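Local coordinates for FAD-binding oxidoreductase (PDB 7PBG), which oxidises 4-ethylphenol by dehydrogenation to 4-vinylphenol, using a covalently attached FAD cofactor, at the interface of chains A and B. Numbering follows the deposited sequence. Chains: chain A/B, FAD-binding oxidoreductase.

The interface of chains A and B. Residues chain A 329-330, 333-334, 337; chain B 329-330, 333-334, 337.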
# COMPACT_ATOMS: atom_id res chain seq x y z
N TRP A 329 -2.86 -7.87 30.46
CA TRP A 329 -2.33 -6.62 31.08
C TRP A 329 -2.51 -5.45 30.15
O TRP A 329 -2.78 -4.34 30.63
CB TRP A 329 -0.86 -6.74 31.56
CG TRP A 329 0.11 -7.24 30.54
CD1 TRP A 329 0.60 -8.51 30.39
CD2 TRP A 329 0.80 -6.43 29.58
NE1 TRP A 329 1.47 -8.56 29.34
CE2 TRP A 329 1.64 -7.30 28.85
CE3 TRP A 329 0.80 -5.07 29.28
CZ2 TRP A 329 2.40 -6.85 27.77
CZ3 TRP A 329 1.58 -4.63 28.24
CH2 TRP A 329 2.36 -5.51 27.50
N GLN A 330 -2.36 -5.68 28.85
CA GLN A 330 -2.50 -4.63 27.83
C GLN A 330 -3.99 -4.36 27.57
O GLN A 330 -4.41 -3.18 27.55
CB GLN A 330 -1.84 -5.12 26.54
CG GLN A 330 -1.96 -4.09 25.42
CD GLN A 330 -1.24 -4.55 24.17
OE1 GLN A 330 -1.08 -5.74 23.92
NE2 GLN A 330 -0.77 -3.57 23.41
N LYS A 333 -5.62 -2.22 30.32
CA LYS A 333 -5.23 -0.79 30.22
C LYS A 333 -6.01 -0.12 29.10
O LYS A 333 -6.49 0.98 29.29
CB LYS A 333 -3.74 -0.67 29.95
CG LYS A 333 -2.87 -1.03 31.14
CD LYS A 333 -2.76 0.12 32.11
CE LYS A 333 -1.61 -0.06 33.07
NZ LYS A 333 -1.78 0.86 34.21
N TYR A 334 -6.09 -0.74 27.94
CA TYR A 334 -6.79 -0.07 26.83
C TYR A 334 -8.28 0.06 27.13
O TYR A 334 -8.87 1.11 26.86
CB TYR A 334 -6.50 -0.79 25.50
CG TYR A 334 -5.09 -0.70 24.98
CD1 TYR A 334 -4.13 0.16 25.53
CD2 TYR A 334 -4.71 -1.44 23.87
CE1 TYR A 334 -2.84 0.20 25.02
CE2 TYR A 334 -3.43 -1.40 23.36
CZ TYR A 334 -2.49 -0.55 23.92
OH TYR A 334 -1.22 -0.45 23.42
N MET A 337 -8.94 2.94 29.31
CA MET A 337 -8.82 4.24 28.57
C MET A 337 -10.08 4.50 27.73
O MET A 337 -10.60 5.62 27.71
CB MET A 337 -7.63 4.23 27.61
CG MET A 337 -6.30 4.18 28.34
SD MET A 337 -4.99 3.94 27.11
CE MET A 337 -3.61 3.54 28.17
N TRP B 329 4.68 1.38 31.24
CA TRP B 329 4.18 0.03 31.61
C TRP B 329 4.28 -0.94 30.43
O TRP B 329 4.50 -2.15 30.65
CB TRP B 329 2.78 0.07 32.24
CG TRP B 329 1.72 0.69 31.39
CD1 TRP B 329 1.23 1.95 31.53
CD2 TRP B 329 0.96 0.08 30.33
NE1 TRP B 329 0.25 2.19 30.60
CE2 TRP B 329 0.05 1.05 29.86
CE3 TRP B 329 0.95 -1.18 29.70
CZ2 TRP B 329 -0.82 0.83 28.80
CZ3 TRP B 329 0.08 -1.40 28.65
CH2 TRP B 329 -0.78 -0.41 28.20
N GLN B 330 4.05 -0.44 29.21
CA GLN B 330 4.09 -1.28 28.00
C GLN B 330 5.56 -1.49 27.60
O GLN B 330 5.96 -2.62 27.34
CB GLN B 330 3.25 -0.64 26.90
CG GLN B 330 3.26 -1.44 25.61
CD GLN B 330 2.58 -0.70 24.48
OE1 GLN B 330 2.46 0.51 24.51
NE2 GLN B 330 2.17 -1.42 23.46
N LYS B 333 7.32 -4.12 29.71
CA LYS B 333 6.88 -5.48 29.37
C LYS B 333 7.61 -5.93 28.11
O LYS B 333 8.11 -7.03 28.05
CB LYS B 333 5.36 -5.49 29.16
CG LYS B 333 4.62 -5.50 30.48
CD LYS B 333 4.56 -6.90 31.06
CE LYS B 333 3.69 -7.01 32.30
NZ LYS B 333 3.75 -8.40 32.80
N TYR B 334 7.65 -5.08 27.10
CA TYR B 334 8.25 -5.45 25.80
C TYR B 334 9.75 -5.63 25.97
O TYR B 334 10.28 -6.62 25.50
CB TYR B 334 7.90 -4.43 24.73
CG TYR B 334 6.46 -4.44 24.29
CD1 TYR B 334 5.58 -5.46 24.64
CD2 TYR B 334 6.02 -3.47 23.43
CE1 TYR B 334 4.27 -5.45 24.21
CE2 TYR B 334 4.71 -3.44 23.00
CZ TYR B 334 3.83 -4.44 23.37
OH TYR B 334 2.55 -4.37 22.88
N MET B 337 10.49 -8.92 27.40
CA MET B 337 10.31 -10.07 26.47
C MET B 337 11.51 -10.14 25.53
O MET B 337 12.00 -11.23 25.26
CB MET B 337 9.04 -9.92 25.63
CG MET B 337 7.82 -9.84 26.45
SD MET B 337 6.40 -9.44 25.39
CE MET B 337 5.15 -9.20 26.64
O HOH W 1 1.45 -6.51 23.15
O HOH W 2 -0.02 1.60 24.04
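The two indoles A:Trp329 and B:Trp329 meet at their benzo edges on the two-fold axis, with CZ3 of A:Trp329 3.6 Å from CZ3 of B:Trp329. This is a helix-to-helix patch between two copies of a flavoprotein oxidase of the FAD-linked (PCMH-type) family. Helix 328-342 of each chain supplies it. The interface belongs to the deposited dimer, which may be the biological one. Each tryptophan CG lies between its backbone N and carbonyl carbon (chi1 52° in A:Trp329), and the indole reaches across to the partner. There B:Lys333 covers one face of A:Trp329. Its CB sits 3.4 Å from CH2 of A:Trp329. Its CG lies over the six-membered ring and its CE over the five-membered ring, as CH-pi contacts. A bend at chi2 (-81°) lays the lysine chain along the indole, and NZ ends near CD1. The opposite face rests on CB of A:Gln330 from its own helix. B:Tyr334 CE1 comes to the indole edge in plane, and the B:Met337 methyl CE lies 3.8 Å from CZ2 of A:Trp329. An alanine at A:Trp329 would remove the indole that B:Lys333 covers and B:Trp329 meets, and would probably loosen this patch. Farther out, A:Gln330 extends with CG anti to its backbone N. Its amide NE2 donates to the A:Tyr334 hydroxyl OH at 3.2 Å, nearly in the amide plane. The amide and the phenol of each chain are thus paired within their own helix. Water carries the polar link across. One water lies 2.8 Å from A:Gln330 OE1 and also bonds B:Tyr334 OH. A second water joins A:Tyr334 OH to B:Gln330 OE1, the latter at 2.7 Å.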